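Local coordinates for protein folylpolyglutamate synthase/dihydrofolate synthase (Thermotoga maritima, PDB 1O5Z) that probably catalyses ATP-dependent addition of glutamate to folates, making dihydrofolate from dihydropteroate and extending the polyglutamate tail of tetrahydrofolate, at residues H56-G62 with S173-D179; F92-I96 with F132-V136. One frame throughout, in Å; residues are numbered along the deposited sequence.

Contact 1 of 2, residues H56-G62 with S173-D179. With SO4 (sulfate ion), chain C.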
loop_
_atom_site.group_PDB
_atom_site.type_symbol
_atom_site.label_atom_id
_atom_site.label_comp_id
_atom_site.label_asym_id
_atom_site.label_seq_id
_atom_site.Cartn_x
_atom_site.Cartn_y
_atom_site.Cartn_z
ATOM N N HIS A 56 -0.022 9.533 -10.666
ATOM C CA HIS A 56 -0.261 8.127 -10.896
ATOM C C HIS A 56 0.952 7.324 -10.515
ATOM O O HIS A 56 2.004 7.559 -11.077
ATOM C CB HIS A 56 -0.617 7.867 -12.361
ATOM C CG HIS A 56 -1.312 6.566 -12.572
ATOM N ND1 HIS A 56 -1.458 5.997 -13.816
ATOM C CD2 HIS A 56 -1.929 5.733 -11.701
ATOM C CE1 HIS A 56 -2.121 4.860 -13.692
ATOM N NE2 HIS A 56 -2.398 4.665 -12.418
ATOM N N ILE A 57 0.785 6.391 -9.562
ATOM C CA ILE A 57 1.911 5.665 -8.970
ATOM C C ILE A 57 1.795 4.154 -9.028
ATOM O O ILE A 57 0.963 3.565 -8.346
ATOM C CB ILE A 57 2.156 6.132 -7.502
ATOM C CG1 ILE A 57 2.456 7.650 -7.476
ATOM C CG2 ILE A 57 3.371 5.404 -6.896
ATOM C CD1 ILE A 57 1.860 8.283 -6.445
ATOM N N GLY A 58 2.694 3.539 -9.794
ATOM C CA GLY A 58 2.797 2.096 -9.871
ATOM C C GLY A 58 4.144 1.564 -9.443
ATOM O O GLY A 58 5.002 2.278 -8.936
ATOM N N GLY A 59 4.337 0.287 -9.648
ATOM C CA GLY A 59 5.564 -0.356 -9.261
ATOM C C GLY A 59 5.260 -1.585 -8.442
ATOM O O GLY A 59 4.247 -1.665 -7.789
ATOM N N THR A 60 6.149 -2.548 -8.479
ATOM C CA THR A 60 5.974 -3.772 -7.711
ATOM C C THR A 60 5.956 -3.546 -6.177
ATOM O O THR A 60 5.098 -4.074 -5.445
ATOM C CB THR A 60 7.075 -4.732 -8.129
ATOM O OG1 THR A 60 6.992 -4.929 -9.550
ATOM C CG2 THR A 60 6.843 -6.116 -7.535
ATOM N N ASN A 61 6.909 -2.750 -5.703
ATOM C CA ASN A 61 7.005 -2.444 -4.293
ATOM C C ASN A 61 7.219 -0.960 -4.110
ATOM O O ASN A 61 7.933 -0.348 -4.874
ATOM C CB ASN A 61 8.152 -3.236 -3.638
ATOM C CG ASN A 61 7.899 -4.742 -3.659
ATOM O OD1 ASN A 61 6.856 -5.223 -3.153
ATOM N ND2 ASN A 61 8.820 -5.496 -4.287
ATOM N N GLY A 62 6.619 -0.411 -3.073
ATOM C CA GLY A 62 6.783 0.994 -2.760
ATOM C C GLY A 62 5.702 1.903 -3.306
ATOM O O GLY A 62 5.728 3.103 -3.042
ATOM N N SER A 173 3.740 10.277 -13.863
ATOM C CA SER A 173 3.575 8.822 -13.730
ATOM C C SER A 173 4.855 8.325 -13.080
ATOM O O SER A 173 5.969 8.680 -13.497
ATOM C CB SER A 173 3.428 8.158 -15.096
ATOM O OG SER A 173 2.373 8.755 -15.830
ATOM N N THR A 174 4.679 7.532 -12.037
ATOM C CA THR A 174 5.787 6.989 -11.269
ATOM C C THR A 174 5.747 5.482 -11.312
ATOM O O THR A 174 4.683 4.873 -11.100
ATOM C CB THR A 174 5.656 7.494 -9.838
ATOM O OG1 THR A 174 5.677 8.931 -9.871
ATOM C CG2 THR A 174 6.874 7.052 -8.927
ATOM N N ILE A 175 6.879 4.878 -11.645
ATOM C CA ILE A 175 7.029 3.441 -11.488
ATOM C C ILE A 175 8.125 3.186 -10.462
ATOM O O ILE A 175 9.330 3.287 -10.756
ATOM C CB ILE A 175 7.318 2.772 -12.828
ATOM C CG1 ILE A 175 6.133 3.025 -13.789
ATOM C CG2 ILE A 175 7.506 1.253 -12.617
ATOM C CD1 ILE A 175 6.380 2.659 -15.239
ATOM N N VAL A 176 7.711 2.911 -9.233
ATOM C CA VAL A 176 8.664 2.947 -8.138
ATOM C C VAL A 176 9.750 1.893 -8.380
ATOM O O VAL A 176 10.946 2.214 -8.405
ATOM C CB VAL A 176 8.003 2.737 -6.754
ATOM C CG1 VAL A 176 9.080 2.901 -5.637
ATOM C CG2 VAL A 176 6.835 3.689 -6.522
ATOM N N THR A 177 9.304 0.638 -8.559
ATOM C CA THR A 177 10.149 -0.483 -8.947
ATOM C C THR A 177 9.478 -1.431 -9.928
ATOM O O THR A 177 8.270 -1.434 -10.096
ATOM C CB THR A 177 10.635 -1.351 -7.711
ATOM O OG1 THR A 177 9.541 -2.068 -7.047
ATOM C CG2 THR A 177 11.328 -0.450 -6.650
ATOM N N VAL A 178 10.325 -2.265 -10.530
ATOM C CA VAL A 178 9.898 -3.414 -11.285
ATOM C C VAL A 178 10.664 -4.639 -10.777
ATOM O O VAL A 178 11.857 -4.787 -11.061
ATOM C CB VAL A 178 10.166 -3.203 -12.789
ATOM C CG1 VAL A 178 9.734 -4.451 -13.579
ATOM C CG2 VAL A 178 9.514 -1.869 -13.292
ATOM N N ASP A 179 9.963 -5.504 -10.034
ATOM C CA ASP A 179 10.558 -6.694 -9.411
ATOM C C ASP A 179 9.813 -7.966 -9.828
ATOM O O ASP A 179 8.601 -7.935 -10.021
ATOM C CB ASP A 179 10.552 -6.535 -7.885
ATOM C CG ASP A 179 11.333 -5.304 -7.418
ATOM O OD1 ASP A 179 12.521 -5.233 -7.868
ATOM O OD2 ASP A 179 10.867 -4.385 -6.623
HETATM S S SO4 C . 3.954 -0.727 -0.854
HETATM O O1 SO4 C . 4.858 -1.738 -1.385
HETATM O O2 SO4 C . 3.236 -1.142 0.329
HETATM O O3 SO4 C . 3.005 -0.507 -1.953
HETATM O O4 SO4 C . 4.674 0.489 -0.461
#
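Strands 56-58 and 173-175 run parallel: their axes approach to 4.7 Å at 12°, and the bridges H56-S173, I57-T174 and G58-I175 have CA-CA distances of 4.7 to 4.8 Å. Three backbone hydrogen bonds zigzag between them, from T174 N to H56 O (2.8 Å), G58 N to T174 O (2.7 Å) and V176 N to G58 O (2.8 Å). Beyond the strands the chains stay paired, with T60 N donating to T177 O (2.9 Å). At G59, phi/psi of 129/153 and the closeness of V176 N and T177 N leave no room for a CB; G62, at phi 95° against V176 CG1, is similarly restricted.

I57 and T174 share one face of the sheet, which helices 63-77 and 271-286 cover. I57 CG2 meets V176 CG2 at 3.9 Å, while the T174 hydroxyl pairs with T282. Farther on, the packing turns polar. D179 N donates to T60 OG1 (3.1 Å), N61 N to T177 OG1 (3.0 Å) and N61 ND2 to D179 OD2 (3.3 Å). T177 OG1 in turn donates to D179 OD2 (2.7 Å), and the other carboxylate oxygen, D179 OD1, forms a salt bridge with K213.

G62 is the N-cap of helix 63-77, and G62 N donates to sulfate O1 (2.8 Å); G64 N and S65 N bind the same ion. This strand-loop-helix, with its GTNGKGS sequence and an anion at the helix start, is the P-loop of the Mur ligase central domain, where the sulfate probably marks an ATP phosphate site.

Contact 2 of 2, residues F92-I96 with F132-V136; sequences FRERI and FFEVV
Residues 92-95 form a short 3-10 turn, closed by R95 N to F92 O at 3.1 Å, and I96 then enters an extended conformation (phi/psi -134/123). Opposite lies the first turn of helix 132-146, with V136 N bonded to F132 O at 2.9 Å. The nearest CA pair, R95-V136, is 8.4 Å apart, so side chains bridge the gap.

CA-to-CB bonds of F92, R95, I96 and V136 point toward the other segment, that of F132 sideways. F92 (chi1 t, chi2 93°) directs its ring edge at the helix: F92 CE1 lies 3.9 Å from V136 CG2 and 4.2 Å from F132 CZ. F132 is also t (chi2 75°), which brings its ring end forward. R95, m-t-t with chi4 -97°, places NH2 3.7 Å from F132 CE2, at the phenyl edge but over a guanidinium face; R95 CD is 4.2 Å from V136 CG1. I96 (m, t) places CD1 4.4 Å from V136 CG1.

This is loop-on-helix packing centred on V136 (t, chi1 178°). No hydrogen bond or salt bridge crosses it: F92, I96, V136 and F132 pack through apolar contacts, and the R95 guanidinium, its NE hydrogen-bonded to H88 ND1, adds van der Waals contact.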
loop_
_atom_site.group_PDB
_atom_site.type_symbol
_atom_site.label_atom_id
_atom_site.label_comp_id
_atom_site.label_asym_id
_atom_site.label_seq_id
_atom_site.Cartn_x
_atom_site.Cartn_y
_atom_site.Cartn_z
ATOM N N PHE A 92 -11.919 -1.426 4.612
ATOM C CA PHE A 92 -12.115 -1.040 3.234
ATOM C C PHE A 92 -11.923 0.454 3.007
ATOM O O PHE A 92 -11.471 0.876 1.949
ATOM C CB PHE A 92 -13.519 -1.479 2.821
ATOM C CG PHE A 92 -13.926 -0.985 1.501
ATOM C CD1 PHE A 92 -13.712 -1.762 0.354
ATOM C CD2 PHE A 92 -14.518 0.257 1.383
ATOM C CE1 PHE A 92 -14.110 -1.303 -0.918
ATOM C CE2 PHE A 92 -14.911 0.736 0.151
ATOM C CZ PHE A 92 -14.714 -0.054 -1.016
ATOM N N ARG A 93 -12.260 1.252 4.005
ATOM C CA ARG A 93 -12.208 2.696 3.869
ATOM C C ARG A 93 -10.774 3.330 3.760
ATOM O O ARG A 93 -10.624 4.509 3.334
ATOM C CB ARG A 93 -13.077 3.308 4.966
ATOM C CG ARG A 93 -14.536 2.884 4.814
ATOM C CD ARG A 93 -15.286 2.820 6.125
ATOM N NE ARG A 93 -14.842 4.005 6.817
ATOM C CZ ARG A 93 -14.157 4.068 7.917
ATOM N NH1 ARG A 93 -13.949 3.007 8.661
ATOM N NH2 ARG A 93 -13.754 5.261 8.298
ATOM N N GLU A 94 -9.738 2.552 4.102
ATOM C CA GLU A 94 -8.349 2.925 3.774
ATOM C C GLU A 94 -8.103 3.220 2.277
ATOM O O GLU A 94 -7.139 3.919 1.893
ATOM C CB GLU A 94 -7.402 1.762 4.145
ATOM C CG GLU A 94 -7.239 1.495 5.617
ATOM C CD GLU A 94 -6.636 0.132 5.903
ATOM O OE1 GLU A 94 -5.863 -0.385 5.060
ATOM O OE2 GLU A 94 -6.955 -0.437 6.970
ATOM N N ARG A 95 -8.951 2.649 1.427
ATOM C CA ARG A 95 -8.736 2.686 -0.016
ATOM C C ARG A 95 -9.008 4.047 -0.593
ATOM O O ARG A 95 -8.475 4.366 -1.612
ATOM C CB ARG A 95 -9.626 1.643 -0.742
ATOM C CG ARG A 95 -9.290 0.211 -0.459
ATOM C CD ARG A 95 -10.330 -0.737 -0.888
ATOM N NE ARG A 95 -9.952 -2.100 -0.562
ATOM C CZ ARG A 95 -9.371 -2.960 -1.409
ATOM N NH1 ARG A 95 -9.065 -4.180 -0.972
ATOM N NH2 ARG A 95 -9.126 -2.635 -2.691
ATOM N N ILE A 96 -9.872 4.828 0.060
ATOM C CA ILE A 96 -10.327 6.135 -0.471
ATOM C C ILE A 96 -10.286 7.194 0.625
ATOM O O ILE A 96 -10.915 7.055 1.653
ATOM C CB ILE A 96 -11.757 6.013 -1.012
ATOM C CG1 ILE A 96 -11.863 4.831 -1.989
ATOM C CG2 ILE A 96 -12.169 7.269 -1.698
ATOM C CD1 ILE A 96 -13.265 4.598 -2.463
ATOM N N PHE A 132 -14.714 -5.976 -9.178
ATOM C CA PHE A 132 -14.572 -5.331 -7.884
ATOM C C PHE A 132 -13.746 -4.065 -7.953
ATOM O O PHE A 132 -14.155 -2.960 -7.516
ATOM C CB PHE A 132 -13.903 -6.321 -6.909
ATOM C CG PHE A 132 -13.484 -5.705 -5.625
ATOM C CD1 PHE A 132 -14.435 -5.384 -4.655
ATOM C CD2 PHE A 132 -12.126 -5.393 -5.384
ATOM C CE1 PHE A 132 -14.041 -4.779 -3.461
ATOM C CE2 PHE A 132 -11.753 -4.796 -4.198
ATOM C CZ PHE A 132 -12.711 -4.498 -3.235
ATOM N N PHE A 133 -12.540 -4.228 -8.467
ATOM C CA PHE A 133 -11.568 -3.123 -8.493
ATOM C C PHE A 133 -12.017 -1.996 -9.406
ATOM O O PHE A 133 -11.808 -0.826 -9.145
ATOM C CB PHE A 133 -10.183 -3.625 -8.920
ATOM C CG PHE A 133 -9.100 -2.595 -8.717
ATOM C CD1 PHE A 133 -8.760 -2.181 -7.434
ATOM C CD2 PHE A 133 -8.486 -1.986 -9.794
ATOM C CE1 PHE A 133 -7.789 -1.210 -7.248
ATOM C CE2 PHE A 133 -7.536 -0.988 -9.607
ATOM C CZ PHE A 133 -7.188 -0.604 -8.347
ATOM N N GLU A 134 -12.648 -2.347 -10.503
ATOM C CA GLU A 134 -13.223 -1.349 -11.363
ATOM C C GLU A 134 -14.252 -0.535 -10.626
ATOM O O GLU A 134 -14.242 0.689 -10.692
ATOM C CB GLU A 134 -13.816 -2.010 -12.606
ATOM C CG GLU A 134 -12.656 -2.490 -13.501
ATOM C CD GLU A 134 -13.068 -3.364 -14.646
ATOM O OE1 GLU A 134 -14.276 -3.760 -14.754
ATOM O OE2 GLU A 134 -12.139 -3.674 -15.416
ATOM N N VAL A 135 -15.141 -1.205 -9.901
ATOM C CA VAL A 135 -16.190 -0.471 -9.186
ATOM C C VAL A 135 -15.590 0.460 -8.104
ATOM O O VAL A 135 -15.937 1.620 -7.999
ATOM C CB VAL A 135 -17.195 -1.429 -8.571
ATOM C CG1 VAL A 135 -18.198 -0.643 -7.698
ATOM C CG2 VAL A 135 -17.949 -2.114 -9.654
ATOM N N VAL A 136 -14.665 -0.081 -7.314
ATOM C CA VAL A 136 -14.074 0.676 -6.224
ATOM C C VAL A 136 -13.309 1.891 -6.779
ATOM O O VAL A 136 -13.353 3.002 -6.237
ATOM C CB VAL A 136 -13.160 -0.211 -5.360
ATOM C CG1 VAL A 136 -12.504 0.632 -4.238
ATOM C CG2 VAL A 136 -13.938 -1.315 -4.788
#

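Overall arrangement
After two N-terminal helices, strand 53-58 leads into the loop and helix 63-77, then strand 81-84 and the turn at 92-96. Contact 2 closes a loop from there across helix 105-122 to helix 132-146. That helix is followed by strand 151-155, which lies beside strand 53-58, before the chain reaches 173-179 and closes contact 1. The shorter loop is thus nested within the longer one. Contact 1 joins neighbouring interior strands of the eight-stranded sheet, whereas contact 2 ties the approach to strand 96-98 to a helix. Centres are 19 Å apart, nearest atoms about 8 Å, and the two do not touch, although both belong to the Mur ligase middle domain.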